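Local coordinates for protein HAT1-interacting factor 1 (Saccharomyces cerevisiae, PDB 4NQ0) that chaperones histones H3 and H4 as a homodimeric component of the nuclear HAT-B acetyltransferase complex, also binds H2A-H2B, and takes part in chromatin assembly and telomere silencing, at residues Glu182-Asp185 and Val186-Arg190; Leu330-Ile333 and Gln334-Asp338; Gln35-Phe38 and Leu39-Ala42; Leu227-Asn230 and Ser231-Arg234. All blocks are in the same frame, centred on the assembly; numbering follows the deposited sequence.

Interaction 1: Glu182-Asp185 and Val186-Arg190; sequences EIED and VSQLR
Asp185 folds its carboxylate over Ser187 in an Asx turn that opens the short 3-10 segment 186-188, in the loop between helices 61-77 and 202-218. Two backbone N-H groups supply the main hydrogen bonds. Ser187 N reaches Asp185 OD2 at 2.9 Å, almost straight at 164° and on the lone pair anti to the other carboxylate oxygen. Gln188 N bonds to Asp185 O at 3.0 Å, coming from above the carbonyl plane. Both acceptors therefore belong to one residue, whose CG lies anti to its own nitrogen (chi1 -165°), the torsion that carries OD2 over the turn.

Between the two halves of the turn, Glu184 and Gln188 bring their side chains together, crossing at about a right angle, with Glu184 OE1 resting 3.5 Å from Gln188 CB. Glu184 also lies on Ala211 and Met215 of helix 202-218; with an alanine here, Gln188 CB would probably lose its neighbour and the Met215 side chain part of its cover. The whole turn falls in the region, residues 80-199, that is important for binding H3-H4 and H2A-H2B. A weak hydroxyl bond adds to the Asx turn: Ser187 OG donates to Asp185 OD2 at 3.4 Å.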
loop_
_atom_site.group_PDB
_atom_site.type_symbol
_atom_site.label_atom_id
_atom_site.label_comp_id
_atom_site.label_asym_id
_atom_site.label_seq_id
_atom_site.Cartn_x
_atom_site.Cartn_y
_atom_site.Cartn_z
ATOM N N GLU A 182 -0.231 5.810 -12.339
ATOM C CA GLU A 182 -1.223 5.861 -11.275
ATOM C C GLU A 182 -0.994 7.032 -10.312
ATOM O O GLU A 182 -1.857 7.351 -9.489
ATOM C CB GLU A 182 -1.205 4.525 -10.534
ATOM C CG GLU A 182 -2.219 4.369 -9.418
ATOM C CD GLU A 182 -2.347 2.922 -8.960
ATOM O OE1 GLU A 182 -1.613 2.052 -9.481
ATOM O OE2 GLU A 182 -3.181 2.656 -8.071
ATOM N N ILE A 183 0.160 7.685 -10.399
ATOM C CA ILE A 183 0.397 8.852 -9.566
ATOM C C ILE A 183 -0.223 10.077 -10.239
ATOM O O ILE A 183 0.239 10.511 -11.289
ATOM C CB ILE A 183 1.890 9.074 -9.311
ATOM C CG1 ILE A 183 2.459 7.871 -8.546
ATOM C CG2 ILE A 183 2.104 10.359 -8.531
ATOM C CD1 ILE A 183 3.911 8.008 -8.184
ATOM N N GLU A 184 -1.271 10.622 -9.628
ATOM C CA GLU A 184 -1.993 11.754 -10.210
ATOM C C GLU A 184 -1.211 13.041 -10.024
ATOM O O GLU A 184 -0.371 13.144 -9.126
ATOM C CB GLU A 184 -3.357 11.929 -9.552
ATOM C CG GLU A 184 -4.296 10.738 -9.628
ATOM C CD GLU A 184 -5.572 10.980 -8.833
ATOM O OE1 GLU A 184 -6.074 12.128 -8.856
ATOM O OE2 GLU A 184 -6.069 10.036 -8.176
ATOM N N ASP A 185 -1.509 14.025 -10.867
ATOM C CA ASP A 185 -0.984 15.373 -10.711
ATOM C C ASP A 185 -1.554 15.997 -9.455
ATOM O O ASP A 185 -2.725 15.804 -9.125
ATOM C CB ASP A 185 -1.362 16.253 -11.912
ATOM C CG ASP A 185 -0.556 17.544 -11.972
ATOM O OD1 ASP A 185 0.291 17.656 -12.878
ATOM O OD2 ASP A 185 -0.753 18.448 -11.130
ATOM N N VAL A 186 -0.725 16.789 -8.784
ATOM C CA VAL A 186 -1.107 17.424 -7.532
ATOM C C VAL A 186 -2.252 18.436 -7.694
ATOM O O VAL A 186 -2.845 18.870 -6.704
ATOM C CB VAL A 186 0.110 18.069 -6.848
ATOM C CG1 VAL A 186 0.545 19.340 -7.581
ATOM C CG2 VAL A 186 -0.201 18.335 -5.389
ATOM N N SER A 187 -2.570 18.798 -8.939
ATOM C CA SER A 187 -3.748 19.626 -9.227
ATOM C C SER A 187 -5.072 18.954 -8.846
ATOM O O SER A 187 -6.074 19.638 -8.666
ATOM C CB SER A 187 -3.782 20.026 -10.709
ATOM O OG SER A 187 -4.048 18.911 -11.544
ATOM N N GLN A 188 -5.078 17.626 -8.716
ATOM C CA GLN A 188 -6.305 16.890 -8.410
ATOM C C GLN A 188 -6.486 16.597 -6.907
ATOM O O GLN A 188 -7.395 15.866 -6.516
ATOM C CB GLN A 188 -6.370 15.621 -9.263
ATOM C CG GLN A 188 -6.729 15.933 -10.731
ATOM C CD GLN A 188 -6.496 14.779 -11.681
ATOM O OE1 GLN A 188 -6.475 13.608 -11.283
ATOM N NE2 GLN A 188 -6.317 15.102 -12.948
ATOM N N LEU A 189 -5.635 17.210 -6.082
ATOM C CA LEU A 189 -5.664 17.081 -4.624
ATOM C C LEU A 189 -6.908 17.743 -4.049
ATOM O O LEU A 189 -7.240 18.863 -4.431
ATOM C CB LEU A 189 -4.426 17.782 -4.046
ATOM C CG LEU A 189 -4.063 17.620 -2.560
ATOM C CD1 LEU A 189 -3.750 16.176 -2.218
ATOM C CD2 LEU A 189 -2.875 18.510 -2.226
ATOM N N ARG A 190 -7.605 17.059 -3.146
ATOM C CA ARG A 190 -8.751 17.667 -2.456
ATOM C C ARG A 190 -8.260 18.794 -1.566
ATOM O O ARG A 190 -7.258 18.648 -0.872
ATOM C CB ARG A 190 -9.509 16.651 -1.612
ATOM C CG ARG A 190 -10.686 17.260 -0.856
ATOM C CD ARG A 190 -11.578 16.201 -0.227
ATOM N NE ARG A 190 -12.287 15.441 -1.248
ATOM C CZ ARG A 190 -13.340 15.886 -1.941
ATOM N NH1 ARG A 190 -13.859 17.100 -1.726
ATOM N NH2 ARG A 190 -13.884 15.105 -2.861
#

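Interaction 2: Leu330-Ile333 and Gln334-Asp338; sequences LAQI and QDDID
The side chains of Gln332 and Asp336 cross obliquely, with amide and carboxylate planes only 23° apart, while the same amide stands nearly square, at 88°, to the carboxylate of Asp335. A backbone oxygen lies against each carboxylate: Gln332 O is 3.1 Å from Asp336 CG, and Ala331 O is 3.2 Å from Asp335 OD1, the latter a meeting of two acceptors that should not attract. Asp336 finds its strong partner elsewhere, in a salt bridge from OD1 to Arg291 NE. Gln332 bends at chi2 (66°), which folds its amide back over the next turn and toward both aspartates; with an alanine here, Asp335 CB and Asp336 would probably lose that cover, and Phe284 and Asp288 a neighbour.

This is a plain run of alpha helix, some two and a half turns long, with Asp336 N bonded to Gln332 O at 2.9 Å and Ile337 N to Ile333 O at 3.0 Å. On the inner side Ile333 CG2 and Ile337 CD1 pack 4.4 Å apart. Gln334 OE1 accepts from Lys309 NZ.

Helix 323-344 thus lies against two others: Ile333 touches both Leu312 of helix 298-316 and Phe284 of helix 273-290, and Ile337 rests on Phe305 of helix 298-316.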
loop_
_atom_site.group_PDB
_atom_site.type_symbol
_atom_site.label_atom_id
_atom_site.label_comp_id
_atom_site.label_asym_id
_atom_site.label_seq_id
_atom_site.Cartn_x
_atom_site.Cartn_y
_atom_site.Cartn_z
ATOM N N LEU A 330 5.602 -19.712 4.418
ATOM C CA LEU A 330 6.061 -20.780 3.546
ATOM C C LEU A 330 5.067 -21.948 3.550
ATOM O O LEU A 330 4.715 -22.479 2.491
ATOM C CB LEU A 330 7.445 -21.233 4.008
ATOM C CG LEU A 330 8.316 -22.087 3.095
ATOM C CD1 LEU A 330 8.405 -21.526 1.660
ATOM C CD2 LEU A 330 9.706 -22.183 3.748
ATOM N N ALA A 331 4.610 -22.324 4.744
ATOM C CA ALA A 331 3.572 -23.342 4.905
ATOM C C ALA A 331 2.284 -22.982 4.159
ATOM O O ALA A 331 1.677 -23.836 3.515
ATOM C CB ALA A 331 3.267 -23.555 6.385
ATOM N N GLN A 332 1.875 -21.720 4.249
ATOM C CA GLN A 332 0.686 -21.251 3.540
ATOM C C GLN A 332 0.860 -21.323 2.023
ATOM O O GLN A 332 -0.059 -21.703 1.299
ATOM C CB GLN A 332 0.355 -19.810 3.935
ATOM C CG GLN A 332 -0.887 -19.262 3.252
ATOM C CD GLN A 332 -2.150 -19.992 3.685
ATOM O OE1 GLN A 332 -2.772 -20.719 2.900
ATOM N NE2 GLN A 332 -2.525 -19.812 4.944
ATOM N N ILE A 333 2.035 -20.945 1.542
ATOM C CA ILE A 333 2.318 -21.010 0.106
ATOM C C ILE A 333 2.219 -22.447 -0.384
ATOM O O ILE A 333 1.706 -22.689 -1.465
ATOM C CB ILE A 333 3.682 -20.390 -0.234
ATOM C CG1 ILE A 333 3.636 -18.876 -0.004
ATOM C CG2 ILE A 333 4.057 -20.618 -1.685
ATOM C CD1 ILE A 333 4.998 -18.268 0.251
ATOM N N GLN A 334 2.661 -23.401 0.433
ATOM C CA GLN A 334 2.537 -24.801 0.073
ATOM C C GLN A 334 1.057 -25.216 0.027
ATOM O O GLN A 334 0.652 -25.980 -0.851
ATOM C CB GLN A 334 3.311 -25.694 1.048
ATOM C CG GLN A 334 3.398 -27.155 0.599
ATOM C CD GLN A 334 4.136 -27.325 -0.719
ATOM O OE1 GLN A 334 5.246 -26.816 -0.887
ATOM N NE2 GLN A 334 3.524 -28.050 -1.662
ATOM N N ASP A 335 0.256 -24.715 0.965
ATOM C CA ASP A 335 -1.194 -24.956 0.915
ATOM C C ASP A 335 -1.770 -24.396 -0.389
ATOM O O ASP A 335 -2.580 -25.047 -1.041
ATOM C CB ASP A 335 -1.922 -24.311 2.090
ATOM C CG ASP A 335 -1.419 -24.794 3.430
ATOM O OD1 ASP A 335 -0.777 -25.867 3.494
ATOM O OD2 ASP A 335 -1.666 -24.082 4.426
ATOM N N ASP A 336 -1.322 -23.202 -0.774
ATOM C CA ASP A 336 -1.800 -22.582 -2.013
ATOM C C ASP A 336 -1.504 -23.465 -3.230
ATOM O O ASP A 336 -2.373 -23.662 -4.095
ATOM C CB ASP A 336 -1.194 -21.188 -2.200
ATOM C CG ASP A 336 -1.518 -20.245 -1.054
ATOM O OD1 ASP A 336 -2.528 -20.456 -0.363
ATOM O OD2 ASP A 336 -0.761 -19.280 -0.846
ATOM N N ILE A 337 -0.289 -24.011 -3.278
ATOM C CA ILE A 337 0.117 -24.913 -4.350
ATOM C C ILE A 337 -0.768 -26.159 -4.352
ATOM O O ILE A 337 -1.350 -26.515 -5.377
ATOM C CB ILE A 337 1.604 -25.319 -4.214
ATOM C CG1 ILE A 337 2.502 -24.126 -4.546
ATOM C CG2 ILE A 337 1.936 -26.498 -5.125
ATOM C CD1 ILE A 337 3.938 -24.300 -4.129
ATOM N N ASP A 338 -0.887 -26.800 -3.192
ATOM C CA ASP A 338 -1.775 -27.968 -3.044
ATOM C C ASP A 338 -3.191 -27.689 -3.553
ATOM O O ASP A 338 -3.700 -28.420 -4.385
ATOM C CB ASP A 338 -1.837 -28.419 -1.588
ATOM C CG ASP A 338 -0.490 -28.884 -1.062
ATOM O OD1 ASP A 338 -0.323 -28.888 0.170
ATOM O OD2 ASP A 338 0.408 -29.225 -1.874
#

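Interaction 3: Gln35-Phe38 and Leu39-Ala42; sequences QKKF and LEAA
Lys37 CB is the side-chain atom nearest Glu40: Glu40 OE1 lies 3.3 Å from it. The same Glu40 OE1 is 3.2 Å from the backbone atom Lys37 C. One step out, Lys37 CG is still 4.1 Å from Glu40 OE1. From there the chain runs on extended and parts from the glutamate, until Lys37 NZ donates to Gln35 OE1 at 3.1 Å, tilted from the amide plane. The charged ends of Lys37 and Glu40 thus do not touch, NZ and OE2 being 6.5 Å apart. Glu40 folds at chi2 (91°) to bring its carboxylate back over the start of the helix.

The setting is the tight link between helices 14-34 and 38-51. Lys36, with positive phi, closes the first helix in a Schellman motif. Lys37 stands at the N-cap position of the second and Glu40 three residues on, in its first turn, which brings the two close. The new helix is then joined by Ala41 N to Lys37 O at 2.9 Å, in the carbonyl plane, and by Ala42 N to Phe38 O.

Lys36 O sits 3.5 Å above one face of the Phe38 ring, offset toward its rim. The phenylalanine also packs on Leu33 of the preceding helix and on Asn73, Met74 and Gln77 of helix 61-77.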
loop_
_atom_site.group_PDB
_atom_site.type_symbol
_atom_site.label_atom_id
_atom_site.label_comp_id
_atom_site.label_asym_id
_atom_site.label_seq_id
_atom_site.Cartn_x
_atom_site.Cartn_y
_atom_site.Cartn_z
ATOM N N GLN A 35 -2.854 4.091 19.382
ATOM C CA GLN A 35 -3.734 3.732 20.498
ATOM C C GLN A 35 -5.021 3.025 20.044
ATOM O O GLN A 35 -5.841 2.657 20.882
ATOM C CB GLN A 35 -4.107 4.980 21.300
ATOM C CG GLN A 35 -2.950 5.623 22.049
ATOM C CD GLN A 35 -3.382 6.913 22.722
ATOM O OE1 GLN A 35 -4.297 6.907 23.546
ATOM N NE2 GLN A 35 -2.743 8.030 22.361
ATOM N N LYS A 36 -5.192 2.834 18.736
ATOM C CA LYS A 36 -6.403 2.231 18.154
ATOM C C LYS A 36 -7.647 3.122 18.309
ATOM O O LYS A 36 -8.774 2.628 18.279
ATOM C CB LYS A 36 -6.701 0.829 18.731
ATOM C CG LYS A 36 -5.491 -0.091 18.983
ATOM C CD LYS A 36 -4.718 -0.400 17.714
ATOM N N LYS A 37 -7.448 4.429 18.461
ATOM C CA LYS A 37 -8.568 5.368 18.536
ATOM C C LYS A 37 -8.829 5.928 17.139
ATOM O O LYS A 37 -8.415 7.042 16.798
ATOM C CB LYS A 37 -8.267 6.477 19.542
ATOM C CG LYS A 37 -8.314 6.018 20.987
ATOM C CD LYS A 37 -7.563 6.993 21.898
ATOM C CE LYS A 37 -8.042 6.910 23.341
ATOM N NZ LYS A 37 -7.212 7.783 24.223
ATOM N N PHE A 38 -9.542 5.136 16.345
ATOM C CA PHE A 38 -9.602 5.313 14.889
ATOM C C PHE A 38 -10.460 6.486 14.437
ATOM O O PHE A 38 -10.048 7.260 13.579
ATOM C CB PHE A 38 -10.124 4.041 14.235
ATOM C CG PHE A 38 -9.262 2.834 14.481
ATOM C CD1 PHE A 38 -7.912 2.850 14.150
ATOM C CD2 PHE A 38 -9.801 1.676 15.024
ATOM C CE1 PHE A 38 -7.108 1.738 14.367
ATOM C CE2 PHE A 38 -9.000 0.558 15.244
ATOM C CZ PHE A 38 -7.651 0.593 14.910
ATOM N N LEU A 39 -11.659 6.597 14.988
ATOM C CA LEU A 39 -12.523 7.727 14.692
ATOM C C LEU A 39 -11.797 9.018 15.062
ATOM O O LEU A 39 -11.833 9.998 14.318
ATOM C CB LEU A 39 -13.840 7.605 15.456
ATOM C CG LEU A 39 -14.831 8.772 15.381
ATOM C CD1 LEU A 39 -15.265 9.045 13.947
ATOM C CD2 LEU A 39 -16.035 8.489 16.275
ATOM N N GLU A 40 -11.106 8.985 16.196
ATOM C CA GLU A 40 -10.436 10.149 16.742
ATOM C C GLU A 40 -9.213 10.572 15.912
ATOM O O GLU A 40 -8.988 11.758 15.706
ATOM C CB GLU A 40 -10.038 9.888 18.194
ATOM C CG GLU A 40 -11.229 9.709 19.160
ATOM C CD GLU A 40 -11.696 8.248 19.337
ATOM O OE1 GLU A 40 -11.325 7.352 18.527
ATOM O OE2 GLU A 40 -12.456 8.002 20.307
ATOM N N ALA A 41 -8.435 9.598 15.442
ATOM C CA ALA A 41 -7.290 9.867 14.551
ATOM C C ALA A 41 -7.774 10.401 13.200
ATOM O O ALA A 41 -7.200 11.344 12.657
ATOM C CB ALA A 41 -6.448 8.609 14.363
ATOM N N ALA A 42 -8.846 9.809 12.677
ATOM C CA ALA A 42 -9.441 10.258 11.419
ATOM C C ALA A 42 -9.977 11.693 11.512
ATOM O O ALA A 42 -9.679 12.540 10.646
ATOM C CB ALA A 42 -10.545 9.308 10.993
#

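Interaction 4: Leu227-Asn230 and Ser231-Arg234; sequences LTEN and SRLR
Thr228 OG1 accepts from the backbone N of Ser231 at 3.1 Å, fairly straight at 162°, and Ser231 OG lies near the same oxygen at 3.4 Å, at best a weak bond. Thr228 presents its hydroxyl this way because OG1 lies between its own backbone N and carbonyl carbon (chi1 70°), which turns it over the first turn of the helix. A water takes part as well: it accepts from Thr228 N at 3.2 Å and hydrogen-bonds to Ser231 OG.

Arg232 works the other flank. Its bent chain lies against Leu227, with CD 3.8 Å from Leu227 CB, and the guanidinium then spends its two terminal nitrogens separately. NH1 donates to Leu227 O at 3.1 Å, the oxygen sitting at the guanidinium edge and near its plane. NH2 makes a salt bridge with Glu229 OE2 at 2.9 Å, approaching from above the carboxylate plane, the two flat groups being steeply turned at 81°. Outside, Thr268 OG1 takes a hydrogen bond from Arg232 NE, and Glu229 OE1 accepts from Lys270 N, tying both ends of the pair to the chain after helix 252-266.

Farther on, Arg234 NE donates to Asn230 OD1 at 3.3 Å, meeting the amide above its plane.

Thr228 is the N-cap of helix 229-248, which begins where the predicted TPR 2 begins. The return bond of a capping box, Thr228 N to Ser231 OG, is replaced by a water between the two, so this is a threonine N-cap with a water-bridged return and not a true capping box.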
loop_
_atom_site.group_PDB
_atom_site.type_symbol
_atom_site.label_atom_id
_atom_site.label_comp_id
_atom_site.label_asym_id
_atom_site.label_seq_id
_atom_site.Cartn_x
_atom_site.Cartn_y
_atom_site.Cartn_z
ATOM N N LEU A 227 12.770 10.605 -7.898
ATOM C CA LEU A 227 12.220 10.357 -6.559
ATOM C C LEU A 227 13.263 9.788 -5.599
ATOM O O LEU A 227 14.076 8.946 -5.977
ATOM C CB LEU A 227 11.027 9.397 -6.628
ATOM C CG LEU A 227 9.719 9.905 -7.240
ATOM C CD1 LEU A 227 8.675 8.782 -7.229
ATOM C CD2 LEU A 227 9.202 11.126 -6.500
ATOM N N THR A 228 13.224 10.239 -4.353
ATOM C CA THR A 228 14.218 9.834 -3.368
ATOM C C THR A 228 13.956 8.413 -2.876
ATOM O O THR A 228 12.892 7.837 -3.144
ATOM C CB THR A 228 14.222 10.782 -2.145
ATOM O OG1 THR A 228 13.023 10.589 -1.388
ATOM C CG2 THR A 228 14.322 12.250 -2.584
ATOM N N GLU A 229 14.925 7.860 -2.154
ATOM C CA GLU A 229 14.789 6.543 -1.536
ATOM C C GLU A 229 13.622 6.493 -0.544
ATOM O O GLU A 229 12.822 5.542 -0.547
ATOM C CB GLU A 229 16.086 6.158 -0.824
ATOM C CG GLU A 229 17.226 5.785 -1.763
ATOM C CD GLU A 229 17.328 4.293 -2.021
ATOM O OE1 GLU A 229 17.280 3.506 -1.048
ATOM O OE2 GLU A 229 17.482 3.903 -3.196
ATOM N N ASN A 230 13.532 7.519 0.296
ATOM C CA ASN A 230 12.445 7.644 1.261
ATOM C C ASN A 230 11.074 7.666 0.584
ATOM O O ASN A 230 10.150 6.990 1.038
ATOM C CB ASN A 230 12.623 8.916 2.100
ATOM C CG ASN A 230 11.582 9.043 3.202
ATOM O OD1 ASN A 230 10.694 9.900 3.138
ATOM N ND2 ASN A 230 11.674 8.185 4.207
ATOM N N SER A 231 10.951 8.444 -0.492
ATOM C CA SER A 231 9.685 8.568 -1.233
ATOM C C SER A 231 9.259 7.230 -1.851
ATOM O O SER A 231 8.134 6.770 -1.658
ATOM C CB SER A 231 9.802 9.630 -2.330
ATOM O OG SER A 231 9.668 10.944 -1.797
ATOM N N ARG A 232 10.180 6.605 -2.573
ATOM C CA ARG A 232 9.930 5.295 -3.183
ATOM C C ARG A 232 9.589 4.203 -2.166
ATOM O O ARG A 232 8.729 3.359 -2.422
ATOM C CB ARG A 232 11.120 4.898 -4.048
ATOM C CG ARG A 232 11.085 5.577 -5.417
ATOM C CD ARG A 232 12.466 5.994 -5.882
ATOM N NE ARG A 232 13.417 4.910 -5.704
ATOM C CZ ARG A 232 14.695 5.051 -5.366
ATOM N NH1 ARG A 232 15.234 6.244 -5.152
ATOM N NH2 ARG A 232 15.440 3.967 -5.231
ATOM N N LEU A 233 10.244 4.232 -1.009
ATOM C CA LEU A 233 9.916 3.327 0.099
ATOM C C LEU A 233 8.480 3.555 0.556
ATOM O O LEU A 233 7.706 2.613 0.677
ATOM C CB LEU A 233 10.865 3.547 1.289
ATOM C CG LEU A 233 10.503 2.851 2.612
ATOM C CD1 LEU A 233 10.536 1.343 2.463
ATOM C CD2 LEU A 233 11.426 3.292 3.759
ATOM N N ARG A 234 8.142 4.816 0.805
ATOM C CA ARG A 234 6.830 5.182 1.312
ATOM C C ARG A 234 5.730 4.917 0.302
ATOM O O ARG A 234 4.618 4.542 0.672
ATOM C CB ARG A 234 6.817 6.652 1.750
ATOM C CG ARG A 234 7.658 6.899 3.002
ATOM C CD ARG A 234 7.030 7.938 3.910
ATOM N NE ARG A 234 7.500 9.278 3.605
ATOM C CZ ARG A 234 6.928 10.404 4.024
ATOM N NH1 ARG A 234 5.827 10.389 4.769
ATOM N NH2 ARG A 234 7.466 11.565 3.673
HETATM O O HOH W 1 10.957 12.513 -4.125
#

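In the fold
Along the chain the order is interaction 3, interaction 1, interaction 4, interaction 2. Interactions 3 and 4 mark helix starts, of 38-51 and 229-248, their centres about 27 Å apart, while interaction 1 lies in the long loop that precedes helix 202-218, and interaction 2 within the last helix, 323-344. Interactions 1 and 4 are nearest neighbours, with centres about 18 Å and closest atoms about 5 Å apart. Interactions 1 and 2 stand on opposite sides of the chain's centre, about 39 Å apart. They are spread widely through the helical fold, interactions 1 and 4 partly within predicted TPR repeats; interaction 1 lies in the histone-binding region 80-199, and part of interaction 2 in the H2A-H2B-binding region 248-332.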